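PDB 3C7A: octopine dehydrogenase from Pecten maximus, which catalyses the NADH-dependent reductive condensation of L-arginine with pyruvate to D-octopine, the reverse of octopine dehydrogenation. Local coordinates for residues A[14-19]-A[146-151]; A[18-23]-A[63-68]; A[54-59]-A[156-161]. One frame throughout, in Å; residues are numbered along the deposited sequence.

Interaction 1. Residues A[14-19]-A[146-151]. With NAD (nicotinamide-adenine-dinucleotide), chain B.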
loop_
_atom_site.group_PDB
_atom_site.type_symbol
_atom_site.label_atom_id
_atom_site.label_comp_id
_atom_site.label_asym_id
_atom_site.label_seq_id
_atom_site.Cartn_x
_atom_site.Cartn_y
_atom_site.Cartn_z
ATOM N N ALA A 14 12.242 3.815 5.240
ATOM C CA ALA A 14 13.507 3.072 5.184
ATOM C C ALA A 14 14.506 3.480 6.272
ATOM O O ALA A 14 15.253 2.634 6.776
ATOM C CB ALA A 14 14.140 3.193 3.800
ATOM N N HIS A 15 14.519 4.769 6.621
ATOM C CA HIS A 15 15.351 5.281 7.720
ATOM C C HIS A 15 14.964 4.652 9.064
ATOM O O HIS A 15 15.835 4.206 9.817
ATOM C CB HIS A 15 15.260 6.813 7.815
ATOM C CG HIS A 15 16.213 7.544 6.916
ATOM N ND1 HIS A 15 16.084 7.562 5.542
ATOM C CD2 HIS A 15 17.298 8.307 7.199
ATOM C CE1 HIS A 15 17.053 8.292 5.018
ATOM N NE2 HIS A 15 17.803 8.757 6.003
ATOM N N THR A 16 13.660 4.617 9.348
ATOM C CA THR A 16 13.130 4.082 10.612
ATOM C C THR A 16 13.376 2.571 10.774
ATOM O O THR A 16 13.841 2.129 11.829
ATOM C CB THR A 16 11.612 4.403 10.783
ATOM O OG1 THR A 16 11.387 5.810 10.615
ATOM C CG2 THR A 16 11.107 3.983 12.166
ATOM N N LEU A 17 13.069 1.795 9.734
ATOM C CA LEU A 17 13.218 0.332 9.774
ATOM C C LEU A 17 14.674 -0.128 9.943
ATOM O O LEU A 17 14.947 -1.058 10.708
ATOM C CB LEU A 17 12.577 -0.322 8.538
ATOM C CG LEU A 17 12.636 -1.851 8.375
ATOM C CD1 LEU A 17 11.864 -2.588 9.475
ATOM C CD2 LEU A 17 12.129 -2.267 6.999
ATOM N N SER A 18 15.595 0.526 9.230
ATOM C CA SER A 18 17.022 0.184 9.277
ATOM C C SER A 18 17.648 0.388 10.661
ATOM O O SER A 18 18.456 -0.430 11.107
ATOM C CB SER A 18 17.806 0.971 8.221
ATOM O OG SER A 18 17.468 0.553 6.908
ATOM N N GLY A 19 17.268 1.478 11.328
ATOM C CA GLY A 19 17.774 1.805 12.662
ATOM C C GLY A 19 17.314 0.862 13.764
ATOM O O GLY A 19 18.104 0.490 14.636
ATOM N N TRP A 146 4.188 3.127 11.273
ATOM C CA TRP A 146 4.410 4.394 11.991
ATOM C C TRP A 146 4.011 5.636 11.184
ATOM O O TRP A 146 3.886 5.584 9.959
ATOM C CB TRP A 146 5.887 4.550 12.401
ATOM C CG TRP A 146 6.622 3.283 12.768
ATOM C CD1 TRP A 146 6.673 2.687 13.997
ATOM C CD2 TRP A 146 7.437 2.482 11.900
ATOM N NE1 TRP A 146 7.456 1.558 13.946
ATOM C CE2 TRP A 146 7.939 1.409 12.672
ATOM C CE3 TRP A 146 7.787 2.563 10.544
ATOM C CZ2 TRP A 146 8.771 0.420 12.130
ATOM C CZ3 TRP A 146 8.616 1.578 10.006
ATOM C CH2 TRP A 146 9.097 0.522 10.801
ATOM N N ALA A 147 3.811 6.748 11.892
ATOM C CA ALA A 147 3.810 8.080 11.284
ATOM C C ALA A 147 5.165 8.724 11.587
ATOM O O ALA A 147 5.499 8.952 12.754
ATOM C CB ALA A 147 2.668 8.925 11.832
ATOM N N CYS A 148 5.942 9.002 10.538
ATOM C CA CYS A 148 7.356 9.381 10.689
ATOM C C CYS A 148 7.856 10.418 9.670
ATOM O O CYS A 148 7.329 10.512 8.559
ATOM C CB CYS A 148 8.243 8.127 10.650
ATOM S SG CYS A 148 7.983 7.035 9.209
ATOM N N ARG A 149 8.878 11.188 10.063
ATOM C CA ARG A 149 9.484 12.218 9.202
ATOM C C ARG A 149 10.985 12.416 9.477
ATOM O O ARG A 149 11.414 12.451 10.634
ATOM C CB ARG A 149 8.737 13.554 9.343
ATOM C CG ARG A 149 9.116 14.611 8.301
ATOM C CD ARG A 149 8.373 15.928 8.512
ATOM N NE ARG A 149 7.023 15.902 7.950
ATOM C CZ ARG A 149 6.219 16.961 7.851
ATOM N NH1 ARG A 149 6.618 18.156 8.274
ATOM N NH2 ARG A 149 5.010 16.824 7.323
ATOM N N ILE A 150 11.766 12.550 8.403
ATOM C CA ILE A 150 13.216 12.792 8.474
ATOM C C ILE A 150 13.538 14.199 9.000
ATOM O O ILE A 150 12.928 15.183 8.574
ATOM C CB ILE A 150 13.895 12.578 7.085
ATOM C CG1 ILE A 150 13.864 11.096 6.688
ATOM C CG2 ILE A 150 15.339 13.099 7.077
ATOM C CD1 ILE A 150 14.141 10.837 5.210
ATOM N N LYS A 151 14.498 14.281 9.923
ATOM C CA LYS A 151 14.961 15.561 10.471
ATOM C C LYS A 151 16.287 16.018 9.849
ATOM O O LYS A 151 16.504 17.217 9.647
ATOM C CB LYS A 151 15.097 15.488 11.999
ATOM C CG LYS A 151 13.819 15.087 12.751
ATOM C CD LYS A 151 12.689 16.109 12.599
ATOM C CE LYS A 151 12.926 17.357 13.442
ATOM N NZ LYS A 151 11.807 18.334 13.305
HETATM P PA NAD B . 8.976 8.630 0.725
HETATM O O1A NAD B . 8.299 9.677 -0.072
HETATM O O2A NAD B . 9.667 9.224 1.893
HETATM O O5B NAD B . 10.016 7.814 -0.204
HETATM C C5B NAD B . 11.004 8.470 -0.979
HETATM C C4B NAD B . 11.999 7.449 -1.528
HETATM O O4B NAD B . 11.464 6.791 -2.664
HETATM C C3B NAD B . 13.308 8.080 -1.988
HETATM O O3B NAD B . 14.285 8.091 -0.974
HETATM C C2B NAD B . 13.730 7.224 -3.167
HETATM O O2B NAD B . 14.574 6.168 -2.762
HETATM C C1B NAD B . 12.423 6.659 -3.700
HETATM N N9A NAD B . 12.036 7.445 -4.891
HETATM C C8A NAD B . 11.286 8.597 -4.893
HETATM N N7A NAD B . 11.156 9.031 -6.166
HETATM C C5A NAD B . 11.813 8.177 -6.982
HETATM C C6A NAD B . 11.990 8.159 -8.362
HETATM N N6A NAD B . 11.678 9.241 -9.075
HETATM N N1A NAD B . 12.726 7.138 -8.941
HETATM C C2A NAD B . 13.279 6.147 -8.148
HETATM N N3A NAD B . 13.098 6.177 -6.775
HETATM C C4A NAD B . 12.375 7.175 -6.196
HETATM O O3 NAD B . 7.880 7.523 1.170
HETATM P PN NAD B . 7.623 7.107 2.711
HETATM O O1N NAD B . 7.242 8.324 3.463
HETATM O O2N NAD B . 8.759 6.283 3.183
HETATM O O5D NAD B . 6.307 6.174 2.649
HETATM C C5D NAD B . 6.231 4.987 1.886
HETATM C C4D NAD B . 4.765 4.601 1.667
HETATM O O4D NAD B . 4.069 4.505 2.904
HETATM C C3D NAD B . 4.032 5.631 0.816
HETATM O O3D NAD B . 3.287 4.966 -0.178
HETATM C C2D NAD B . 3.118 6.351 1.793
HETATM O O2D NAD B . 1.907 6.735 1.185
HETATM C C1D NAD B . 2.908 5.323 2.901
HETATM N N1N NAD B . 2.654 5.927 4.232
HETATM C C2N NAD B . 3.510 6.854 4.780
HETATM C C3N NAD B . 3.251 7.406 6.040
HETATM C C7N NAD B . 4.306 8.225 6.738
HETATM O O7N NAD B . 4.015 8.821 7.894
HETATM N N7N NAD B . 5.589 8.356 6.163
HETATM C C4N NAD B . 2.110 7.003 6.739
HETATM C C5N NAD B . 1.248 6.059 6.181
HETATM C C6N NAD B . 1.537 5.529 4.925
#

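Interaction 2. Residues A[18-23]-A[63-68]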
loop_
_atom_site.group_PDB
_atom_site.type_symbol
_atom_site.label_atom_id
_atom_site.label_comp_id
_atom_site.label_asym_id
_atom_site.label_seq_id
_atom_site.Cartn_x
_atom_site.Cartn_y
_atom_site.Cartn_z
ATOM N N SER A 18 15.595 0.526 9.230
ATOM C CA SER A 18 17.022 0.184 9.277
ATOM C C SER A 18 17.648 0.388 10.661
ATOM O O SER A 18 18.456 -0.430 11.107
ATOM C CB SER A 18 17.806 0.971 8.221
ATOM O OG SER A 18 17.468 0.553 6.908
ATOM N N GLY A 19 17.268 1.478 11.328
ATOM C CA GLY A 19 17.774 1.805 12.662
ATOM C C GLY A 19 17.314 0.862 13.764
ATOM O O GLY A 19 18.104 0.490 14.636
ATOM N N LEU A 20 16.039 0.477 13.726
ATOM C CA LEU A 20 15.465 -0.417 14.739
ATOM C C LEU A 20 15.953 -1.867 14.616
ATOM O O LEU A 20 16.291 -2.498 15.622
ATOM C CB LEU A 20 13.929 -0.360 14.721
ATOM C CG LEU A 20 13.222 0.955 15.084
ATOM C CD1 LEU A 20 11.726 0.850 14.808
ATOM C CD2 LEU A 20 13.468 1.377 16.534
ATOM N N ALA A 21 15.985 -2.380 13.385
ATOM C CA ALA A 21 16.405 -3.761 13.108
ATOM C C ALA A 21 17.879 -4.034 13.432
ATOM O O ALA A 21 18.220 -5.113 13.928
ATOM C CB ALA A 21 16.102 -4.131 11.656
ATOM N N ALA A 22 18.741 -3.057 13.155
ATOM C CA ALA A 22 20.185 -3.196 13.384
ATOM C C ALA A 22 20.591 -3.107 14.860
ATOM O O ALA A 22 21.755 -3.341 15.200
ATOM C CB ALA A 22 20.961 -2.175 12.547
ATOM N N SER A 23 19.636 -2.775 15.729
ATOM C CA SER A 23 19.894 -2.686 17.169
ATOM C C SER A 23 19.664 -4.014 17.910
ATOM O O SER A 23 19.963 -4.120 19.105
ATOM C CB SER A 23 19.065 -1.557 17.803
ATOM O OG SER A 23 17.688 -1.896 17.891
ATOM N N THR A 63 12.420 8.569 23.863
ATOM C CA THR A 63 13.451 7.527 23.937
ATOM C C THR A 63 14.315 7.525 22.668
ATOM O O THR A 63 13.796 7.677 21.559
ATOM C CB THR A 63 12.823 6.121 24.142
ATOM O OG1 THR A 63 11.787 6.188 25.132
ATOM C CG2 THR A 63 13.871 5.107 24.589
ATOM N N GLU A 64 15.627 7.355 22.843
ATOM C CA GLU A 64 16.584 7.326 21.728
ATOM C C GLU A 64 17.126 5.920 21.453
ATOM O O GLU A 64 17.411 5.164 22.385
ATOM C CB GLU A 64 17.757 8.278 21.993
ATOM C CG GLU A 64 17.438 9.764 21.834
ATOM C CD GLU A 64 18.685 10.644 21.836
ATOM O OE1 GLU A 64 19.678 10.294 22.513
ATOM O OE2 GLU A 64 18.670 11.696 21.163
ATOM N N VAL A 65 17.269 5.585 20.170
ATOM C CA VAL A 65 17.850 4.307 19.731
ATOM C C VAL A 65 18.994 4.568 18.738
ATOM O O VAL A 65 18.820 5.314 17.772
ATOM C CB VAL A 65 16.783 3.378 19.071
ATOM C CG1 VAL A 65 17.380 2.015 18.717
ATOM C CG2 VAL A 65 15.567 3.197 19.977
ATOM N N LYS A 66 20.154 3.957 18.988
ATOM C CA LYS A 66 21.350 4.154 18.151
ATOM C C LYS A 66 21.955 2.839 17.643
ATOM O O LYS A 66 22.117 1.889 18.414
ATOM C CB LYS A 66 22.416 4.956 18.910
ATOM C CG LYS A 66 22.039 6.404 19.203
ATOM C CD LYS A 66 23.186 7.156 19.865
ATOM C CE LYS A 66 22.810 8.603 20.141
ATOM N NZ LYS A 66 23.964 9.396 20.656
ATOM N N SER A 67 22.293 2.798 16.350
ATOM C CA SER A 67 22.878 1.607 15.709
ATOM C C SER A 67 23.639 1.927 14.410
ATOM O O SER A 67 23.621 3.065 13.934
ATOM C CB SER A 67 21.796 0.553 15.438
ATOM O OG SER A 67 20.825 1.035 14.524
ATOM N N ARG A 68 24.301 0.912 13.847
ATOM C CA ARG A 68 25.036 1.035 12.580
ATOM C C ARG A 68 24.864 -0.197 11.675
ATOM O O ARG A 68 25.209 -1.311 12.076
ATOM C CB ARG A 68 26.530 1.282 12.838
ATOM C CG ARG A 68 26.921 2.749 12.992
ATOM C CD ARG A 68 28.394 2.914 13.384
ATOM N NE ARG A 68 29.325 2.459 12.346
ATOM C CZ ARG A 68 29.802 3.220 11.362
ATOM N NH1 ARG A 68 29.440 4.494 11.254
ATOM N NH2 ARG A 68 30.644 2.705 10.476
#

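Interaction 3. Residues A[54-59]-A[156-161]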
loop_
_atom_site.group_PDB
_atom_site.type_symbol
_atom_site.label_atom_id
_atom_site.label_comp_id
_atom_site.label_asym_id
_atom_site.label_seq_id
_atom_site.Cartn_x
_atom_site.Cartn_y
_atom_site.Cartn_z
ATOM N N ILE A 54 14.378 8.777 17.229
ATOM C CA ILE A 54 13.723 9.391 18.393
ATOM C C ILE A 54 12.243 8.996 18.454
ATOM O O ILE A 54 11.485 9.257 17.516
ATOM C CB ILE A 54 13.860 10.939 18.386
ATOM C CG1 ILE A 54 15.326 11.352 18.220
ATOM C CG2 ILE A 54 13.273 11.545 19.666
ATOM C CD1 ILE A 54 15.522 12.770 17.717
ATOM N N VAL A 55 11.847 8.374 19.565
ATOM C CA VAL A 55 10.492 7.831 19.723
ATOM C C VAL A 55 9.674 8.593 20.776
ATOM O O VAL A 55 10.056 8.652 21.948
ATOM C CB VAL A 55 10.520 6.311 20.068
ATOM C CG1 VAL A 55 9.109 5.758 20.236
ATOM C CG2 VAL A 55 11.269 5.522 18.996
ATOM N N ASN A 56 8.555 9.171 20.343
ATOM C CA ASN A 56 7.611 9.833 21.244
ATOM C C ASN A 56 6.695 8.821 21.931
ATOM O O ASN A 56 6.043 8.012 21.264
ATOM C CB ASN A 56 6.779 10.876 20.490
ATOM C CG ASN A 56 7.573 12.123 20.140
ATOM O OD1 ASN A 56 8.057 12.834 21.022
ATOM N ND2 ASN A 56 7.698 12.401 18.848
ATOM N N GLU A 57 6.652 8.874 23.260
ATOM C CA GLU A 57 5.886 7.912 24.057
ATOM C C GLU A 57 4.521 8.463 24.485
ATOM O O GLU A 57 4.202 9.628 24.234
ATOM C CB GLU A 57 6.692 7.460 25.285
ATOM C CG GLU A 57 8.099 6.922 24.985
ATOM C CD GLU A 57 8.120 5.489 24.455
ATOM O OE1 GLU A 57 7.046 4.919 24.160
ATOM O OE2 GLU A 57 9.231 4.928 24.333
ATOM N N LYS A 58 3.723 7.613 25.130
ATOM C CA LYS A 58 2.379 7.983 25.586
ATOM C C LYS A 58 2.394 8.885 26.824
ATOM O O LYS A 58 1.434 9.620 27.072
ATOM C CB LYS A 58 1.535 6.729 25.855
ATOM C CG LYS A 58 1.312 5.830 24.633
ATOM C CD LYS A 58 0.335 6.434 23.618
ATOM C CE LYS A 58 -1.121 6.288 24.056
ATOM N NZ LYS A 58 -1.559 4.863 24.108
ATOM N N ASP A 59 3.480 8.820 27.593
ATOM C CA ASP A 59 3.653 9.649 28.789
ATOM C C ASP A 59 3.889 11.117 28.442
ATOM O O ASP A 59 3.432 12.013 29.155
ATOM C CB ASP A 59 4.832 9.141 29.630
ATOM C CG ASP A 59 4.601 7.750 30.197
ATOM O OD1 ASP A 59 3.456 7.431 30.583
ATOM O OD2 ASP A 59 5.581 6.977 30.271
ATOM N N LYS A 156 19.288 11.355 11.207
ATOM C CA LYS A 156 18.252 11.460 12.248
ATOM C C LYS A 156 16.816 11.384 11.710
ATOM O O LYS A 156 16.492 12.009 10.700
ATOM C CB LYS A 156 18.440 12.760 13.041
ATOM C CG LYS A 156 17.816 12.757 14.434
ATOM C CD LYS A 156 17.868 14.143 15.083
ATOM C CE LYS A 156 19.283 14.541 15.504
ATOM N NZ LYS A 156 19.759 13.787 16.703
ATOM N N VAL A 157 15.966 10.627 12.410
ATOM C CA VAL A 157 14.544 10.474 12.059
ATOM C C VAL A 157 13.642 10.436 13.315
ATOM O O VAL A 157 14.054 9.938 14.366
ATOM C CB VAL A 157 14.312 9.231 11.134
ATOM C CG1 VAL A 157 14.598 7.917 11.867
ATOM C CG2 VAL A 157 12.906 9.234 10.528
ATOM N N GLU A 158 12.422 10.966 13.194
ATOM C CA GLU A 158 11.488 11.079 14.325
ATOM C C GLU A 158 10.170 10.321 14.107
ATOM O O GLU A 158 9.536 10.446 13.057
ATOM C CB GLU A 158 11.200 12.560 14.634
ATOM C CG GLU A 158 10.386 12.804 15.912
ATOM C CD GLU A 158 10.020 14.268 16.140
ATOM O OE1 GLU A 158 10.154 15.091 15.207
ATOM O OE2 GLU A 158 9.586 14.596 17.266
ATOM N N VAL A 159 9.766 9.546 15.115
ATOM C CA VAL A 159 8.483 8.832 15.104
ATOM C C VAL A 159 7.433 9.616 15.903
ATOM O O VAL A 159 7.611 9.869 17.099
ATOM C CB VAL A 159 8.623 7.383 15.665
ATOM C CG1 VAL A 159 7.261 6.705 15.795
ATOM C CG2 VAL A 159 9.552 6.544 14.787
ATOM N N LEU A 160 6.346 9.994 15.232
ATOM C CA LEU A 160 5.269 10.772 15.854
ATOM C C LEU A 160 4.216 9.901 16.549
ATOM O O LEU A 160 3.566 10.352 17.496
ATOM C CB LEU A 160 4.593 11.698 14.828
ATOM C CG LEU A 160 5.286 12.953 14.261
ATOM C CD1 LEU A 160 5.934 13.822 15.345
ATOM C CD2 LEU A 160 6.290 12.618 13.158
ATOM N N GLY A 161 4.052 8.665 16.076
ATOM C CA GLY A 161 3.091 7.717 16.653
ATOM C C GLY A 161 3.194 6.309 16.079
ATOM O O GLY A 161 3.717 6.121 14.980
#

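Interaction 1. Residues A[14-19]-A[146-151]
Thr16 CG2 sits over the centre of the Trp146 six-membered ring, 3.9 Å from its centroid and 7° off the ring normal, a CH-pi contact in which the two side chains meet tip to tip. The methyl gets there because CG2 is anti to the backbone N of Thr16. This turns OG1 back beside that N, where it hydrogen-bonds to the carbonyl of Asn12 while lying 3.9 Å from Cys148 SG. Leu17 CB comes obliquely to the indole at CH2. At the other end of the strand Ile150 CD1 lies over one face of the His15 imidazole, offset toward the rim near ND1, with the two side chains crossing at about a right angle. Helix 12-21 follows the glycine-rich NADH-binding loop of the Rossmann fold; segment 14-19 of this helix and strand 146-150 run at 102° to each other, with their axes 9.2 Å apart at closest approach. Strand and coenzyme meet directly: Cys148 N donates to the nicotinamide carboxamide oxygen O7N of NAD at 3.3 Å. An alanine at Trp146 would probably leave the Thr16 methyl without its aromatic floor and open a gap beside Leu17. Further out, His15 ND1 is hydrogen-bonded to Gly11 O and the imidazole stacks on Trp42, which is likely to hold the ring that Ile150 lies over. Asn12 OD1 in turn holds Ile150 N.

Interaction 2. Residues A[18-23]-A[63-68]
Ser67 OG donates a hydrogen bond to Gly19 O, 2.8 Å away, and this is the polar link between the end of helix 12-21 and strand 62-67. The hydroxyl lies in the plane of the Gly19 carbonyl, on a lone pair, with a C=O...OG angle of 123°. OG of Ser67 points at Gly19 O because it stands between its own backbone N and carbonyl carbon (chi1 63°). The strand side chain thus supplies a donor to a carbonyl near the C-terminal end of the helix. A second serine bond stays within the helix end: Ser23 OG donates to Leu20 O at 2.7 Å, tilted 27° from that carbonyl plane, and links Ser23 back to Leu20, three residues earlier.

Van der Waals contacts lie beside these bonds. Ala22 CB lies 3.8 Å from Ser67 OG and packs against Ser67 CB as well. Val65 CG1 comes up beside Ser23, 4.0 Å from OG and 4.1 Å from CB. Looser is the approach of Leu20 CD2 to Val65 CG2, at 4.4 Å. Ala22 also touches Val29 of strand 27-32, while backbone bonds from Val65 to Val53 and from Ser67 to Leu51 keep strand 62-67 paired with strand 51-56. The arrangement is that of a Rossmann-type nucleotide-binding domain, its first helix following the glycine-rich loop, with an antiparallel hairpin, strands 51-56 and 62-67, packed near the C-terminal end of that helix.

Interaction 3. Residues A[54-59]-A[156-161]
Val159 O is gripped twice by Asn56, once from the side chain and once from the backbone. The Asn56 ND2 bond to Val159 O is 3.1 Å long, with the donor 35° out of the carbonyl plane, whereas Asn56 N reaches the same oxygen only weakly, at 3.4 Å. Both bonds close the end of a parallel pair in the mixed sheet, where strand 51-56 runs beside strand 156-171 with Ile54 opposite Glu158 and Val55 opposite Val159. Their short segments diverge by just 13°. The regular ladder is made by Ile54: its N donates to Val157 O at 3.1 Å, and its O accepts from Val159 N at 3.0 Å, both bonds nearly straight.

Val55 and Val159 project to one face, and there Val157 and Val159 also touch Thr16, so helix 12-21 packs on that face through Thr16. Ile54 and Glu158 project to the other. On that side Ile54 CD1 lies against the aliphatic part of Lys156, 3.8 Å from CD, and Lys156 then bends at its third and fourth torsions.

The Asn56 amide is shared among several partners. Its OD1 is hydrogen-bonded to Gln62 NE2, which would fix which end of the amide faces strand 156-171. The extended Glu158 side chain, with CG anti to the backbone N, brings the carboxylate to Asn56, its plane 48° from that of the amide. Asn56 ND2 meets Glu158 OE2 at 3.3 Å, on the anti side of the carboxylate but tilted out of its plane, with OE2 lying close to the amide plane.

In the fold
Helix 12-21 is shared by interactions 1 and 2, which overlap at Ser18 and Gly19, and Leu20 CD1 touches Trp146 CZ2 between them. Interaction 1 is the buried one, next to NAD, and its two segments meet by CH-pi and apolar packing with no hydrogen bond across. Interactions 2 and 3 are partly buried and lie farther from the centre of the chain. A single serine-to-carbonyl bond links helix and strand in interaction 2, while interaction 3 is a backbone ladder extended by an amide. One sheet joins all three: Ala147 O lies 2.8 Å from Leu160 N, and Thr63 O lies 2.9 Å from Val55 N.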